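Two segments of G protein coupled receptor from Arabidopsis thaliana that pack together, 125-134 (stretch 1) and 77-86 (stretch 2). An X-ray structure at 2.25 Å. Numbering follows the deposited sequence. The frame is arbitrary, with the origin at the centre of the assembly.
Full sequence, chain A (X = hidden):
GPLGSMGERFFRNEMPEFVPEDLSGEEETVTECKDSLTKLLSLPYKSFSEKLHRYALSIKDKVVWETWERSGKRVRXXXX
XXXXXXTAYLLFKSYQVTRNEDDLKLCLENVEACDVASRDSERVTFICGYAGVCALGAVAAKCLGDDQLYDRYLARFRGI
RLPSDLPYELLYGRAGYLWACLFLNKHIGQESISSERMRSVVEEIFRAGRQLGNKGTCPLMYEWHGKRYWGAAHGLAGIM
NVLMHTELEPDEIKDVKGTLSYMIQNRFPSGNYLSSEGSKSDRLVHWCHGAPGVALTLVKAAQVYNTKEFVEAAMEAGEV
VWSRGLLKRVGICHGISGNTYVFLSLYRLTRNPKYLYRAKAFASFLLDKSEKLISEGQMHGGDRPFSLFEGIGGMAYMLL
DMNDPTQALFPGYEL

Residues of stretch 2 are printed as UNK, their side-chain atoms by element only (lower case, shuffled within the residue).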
# COMPACT_ATOMS: atom_id res chain seq x y z
N THR A 125 -9.97 -0.87 11.88
CA THR A 125 -9.15 -0.17 10.84
C THR A 125 -9.60 -0.41 9.37
O THR A 125 -10.42 -1.30 9.06
CB THR A 125 -7.65 -0.53 10.95
OG1 THR A 125 -7.48 -1.89 10.57
CG2 THR A 125 -7.11 -0.34 12.42
N PHE A 126 -9.02 0.39 8.47
CA PHE A 126 -9.27 0.17 7.03
C PHE A 126 -8.85 -1.21 6.55
O PHE A 126 -9.64 -1.89 5.86
CB PHE A 126 -8.57 1.26 6.18
CG PHE A 126 -8.97 1.26 4.74
CD1 PHE A 126 -10.11 1.89 4.34
CD2 PHE A 126 -8.16 0.67 3.78
CE1 PHE A 126 -10.49 1.90 2.99
CE2 PHE A 126 -8.52 0.71 2.45
CZ PHE A 126 -9.69 1.31 2.06
N ILE A 127 -7.64 -1.63 6.90
CA ILE A 127 -7.05 -2.81 6.28
C ILE A 127 -7.47 -4.09 7.01
O ILE A 127 -7.55 -5.18 6.41
CB ILE A 127 -5.51 -2.71 6.28
CG1 ILE A 127 -4.98 -1.55 5.40
CG2 ILE A 127 -4.84 -4.03 5.94
CD1 ILE A 127 -3.46 -1.14 5.78
N CYS A 128 -7.75 -3.98 8.31
CA CYS A 128 -8.06 -5.17 9.07
C CYS A 128 -9.43 -5.24 9.71
O CYS A 128 -9.80 -6.29 10.22
CB CYS A 128 -6.95 -5.47 10.09
SG CYS A 128 -5.50 -6.11 9.30
N GLY A 129 -10.21 -4.17 9.65
CA GLY A 129 -11.47 -4.09 10.37
C GLY A 129 -12.62 -3.49 9.59
O GLY A 129 -12.62 -3.40 8.35
N TYR A 130 -13.55 -3.00 10.35
CA TYR A 130 -14.88 -2.71 9.92
C TYR A 130 -14.99 -1.34 9.27
O TYR A 130 -15.93 -1.09 8.47
CB TYR A 130 -15.76 -2.72 11.23
CG TYR A 130 -17.21 -2.52 10.96
CD1 TYR A 130 -17.85 -3.33 10.04
CD2 TYR A 130 -17.96 -1.53 11.62
CE1 TYR A 130 -19.23 -3.21 9.75
CE2 TYR A 130 -19.37 -1.38 11.37
CZ TYR A 130 -20.01 -2.26 10.41
OH TYR A 130 -21.37 -2.21 10.05
N ALA A 131 -14.12 -0.41 9.68
CA ALA A 131 -14.03 0.91 9.02
C ALA A 131 -13.69 0.73 7.53
O ALA A 131 -14.20 1.44 6.69
CB ALA A 131 -12.95 1.84 9.73
N GLY A 132 -12.85 -0.24 7.22
CA GLY A 132 -12.57 -0.61 5.80
C GLY A 132 -13.83 -0.95 5.04
O GLY A 132 -14.08 -0.42 3.95
N VAL A 133 -14.65 -1.82 5.62
CA VAL A 133 -15.96 -2.27 5.02
C VAL A 133 -16.90 -1.10 4.81
O VAL A 133 -17.49 -0.92 3.72
CB VAL A 133 -16.66 -3.28 5.95
CG1 VAL A 133 -18.06 -3.66 5.40
CG2 VAL A 133 -15.76 -4.49 6.17
N CYS A 134 -17.06 -0.28 5.84
CA CYS A 134 -17.94 0.85 5.72
C CYS A 134 -17.44 1.91 4.79
O CYS A 134 -18.24 2.59 4.15
CB CYS A 134 -18.13 1.46 7.11
SG CYS A 134 -19.08 0.33 8.27
N UNK A 77 -13.75 -14.64 6.31
CA UNK A 77 -12.78 -13.61 6.59
C UNK A 77 -13.37 -12.22 6.53
O UNK A 77 -13.59 -11.62 7.52
c UNK A 77 -11.56 -13.77 5.72
c UNK A 77 -10.33 -13.15 6.31
o UNK A 77 -9.26 -13.59 5.92
o UNK A 77 -10.43 -12.23 7.15
N UNK A 78 -13.66 -11.65 5.40
CA UNK A 78 -14.26 -10.31 5.48
C UNK A 78 -13.35 -9.11 5.33
O UNK A 78 -13.66 -8.24 4.60
c UNK A 78 -14.06 -7.50 9.82
c UNK A 78 -14.78 -9.19 7.79
c UNK A 78 -14.02 -8.83 10.01
c UNK A 78 -14.45 -6.99 8.61
c UNK A 78 -15.19 -10.15 6.68
o UNK A 78 -13.69 -6.69 10.83
c UNK A 78 -14.83 -7.83 7.62
c UNK A 78 -14.38 -9.66 9.02
N UNK A 79 -12.23 -9.05 6.01
CA UNK A 79 -11.40 -7.88 5.94
C UNK A 79 -10.65 -7.63 4.64
O UNK A 79 -10.68 -8.45 3.75
n UNK A 79 -8.54 -8.62 8.18
c UNK A 79 -10.51 -7.75 7.17
c UNK A 79 -9.27 -8.58 7.10
o UNK A 79 -8.98 -9.17 6.10
N UNK A 80 -9.99 -6.48 4.53
CA UNK A 80 -9.35 -6.11 3.25
C UNK A 80 -8.11 -6.96 3.01
O UNK A 80 -7.82 -7.37 1.87
c UNK A 80 -7.63 -2.76 2.18
c UNK A 80 -8.51 -4.04 1.94
c UNK A 80 -8.99 -4.62 3.25
c UNK A 80 -9.68 -3.74 0.99
N UNK A 81 -7.44 -7.23 4.13
CA UNK A 81 -6.09 -7.78 4.21
C UNK A 81 -6.03 -9.17 3.66
O UNK A 81 -5.20 -9.45 2.77
c UNK A 81 -3.80 -9.49 5.98
c UNK A 81 -1.53 -8.81 5.92
c UNK A 81 -4.18 -8.18 5.81
c UNK A 81 -1.90 -7.51 5.77
c UNK A 81 -2.48 -9.81 6.04
c UNK A 81 -5.62 -7.81 5.68
o UNK A 81 -0.23 -9.09 6.01
c UNK A 81 -3.19 -7.21 5.71
N UNK A 82 -6.91 -10.06 4.16
CA UNK A 82 -6.98 -11.41 3.61
C UNK A 82 -8.40 -11.84 3.19
O UNK A 82 -8.57 -12.85 2.54
c UNK A 82 -6.34 -12.48 4.56
c UNK A 82 -4.85 -12.35 4.55
o UNK A 82 -6.82 -12.31 5.91
N UNK A 83 -9.40 -11.08 3.56
CA UNK A 83 -10.77 -11.55 3.33
C UNK A 83 -11.41 -10.98 2.08
O UNK A 83 -10.71 -10.50 1.12
N UNK A 84 -12.73 -10.95 2.10
CA UNK A 84 -13.46 -10.75 0.89
C UNK A 84 -13.51 -9.28 0.49
O UNK A 84 -13.70 -8.95 -0.67
c UNK A 84 -14.87 -11.42 1.01
c UNK A 84 -14.69 -12.94 1.00
c UNK A 84 -15.78 -10.96 -0.13
N UNK A 85 -13.28 -8.40 1.45
CA UNK A 85 -13.19 -7.00 1.14
C UNK A 85 -11.99 -6.70 0.20
O UNK A 85 -12.08 -5.79 -0.62
c UNK A 85 -13.54 -4.69 2.11
c UNK A 85 -15.09 -4.49 1.86
c UNK A 85 -13.05 -3.70 3.14
c UNK A 85 -13.12 -6.14 2.43
N UNK A 86 -10.91 -7.45 0.33
CA UNK A 86 -9.79 -7.41 -0.63
C UNK A 86 -10.29 -7.59 -2.05
O UNK A 86 -9.89 -6.87 -2.96
O HOH W 1 -10.86 -4.42 6.54

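Position 77 has four side-chain atoms: two carbons, the second carrying two oxygens. That is a carboxylate bonded directly to CB; an amide would need a nitrogen, and none is present. The side chain makes no contact with stretch 1. The residue is Asp77.

Position 78 has one carbon followed by a six-carbon ring that bears an oxygen. The oxygen on the ring lies 3.4 Å from Gly129 CA and 3.7 Å from Tyr130 N. A ring carbon lies 3.7 Å from Val133 CG2, which sits at the ring edge. A phenol ring means Tyr78. Its CB points sideways, but the end of the side chain comes nearer to stretch 1. Its OH is hydrogen-bonded elsewhere in the structure.

Position 79 has two carbons, the second carrying one oxygen and one nitrogen. The nitrogen is 3.3 Å from Cys128 O. This short amide is Asn79. ND2 donates a weak hydrogen bond to Cys128 O. OD1 turns back on its own stretch. Asn79 OD1 accepts from the backbone N of position 82 at 3.0 Å. Asn79 OD1 also accepts from the backbone N of position 83 at 3.2 Å.

Position 80 has four carbons, forked at the second. One terminal carbon is 3.6 Å from Phe126 CE2 and 4.3 Å from Ile127 CG1. The fork at the second carbon identifies Leu80. The carbon in both contacts is CD2.

Position 81 has one carbon and a six-carbon ring bearing an oxygen. Its CB is 4.0 Å from Cys128 SG, and a ring carbon is 3.6 Å from Ile127 CG2, which lies at the ring edge. The residue is Tyr81. Its CB points toward stretch 1, but the end of the side chain leads away. Tyr81 N donates a weak hydrogen bond of 3.1 Å to Ile127 O.

Position 82 has one carbon carrying an oxygen and a second carbon. It makes no contact with stretch 1. The residue is Thr82, and its OG1 donates to Asp77 OD1 at 2.8 Å.

Position 83 has no side-chain atoms and is Gly83. A CB here would clash with Tyr78 N.

Position 84 has three carbons, branched at the first. It does not reach stretch 1. The residue is Val84.

Position 85 has four carbons, forked at the second. One terminal carbon is 3.4 Å from Gly132 C and 4.1 Å from Val133 CG2. The residue is Leu85, and that carbon is CD2.

Position 86 has no side-chain atoms and is Gly86. It does not touch stretch 1.

The contact combines backbone anchoring with apolar packing and buries 512 Å² in all. Asn79 and Tyr81 donate to consecutive carbonyls, those of Cys128 and Ile127. Water 1 accepts from Leu80 N at 3.0 Å and donates to Phe126 O at 2.9 Å and Gly129 O at 2.7 Å, so it bridges the two backbones. Leu80 packs on Phe126 and Ile127, while Tyr78 and Leu85 both meet Val133. Gly132 has no side chain, which leaves its backbone open to Leu85 CD2.

Stretch 2 (77-86) DYNLYTGVLG
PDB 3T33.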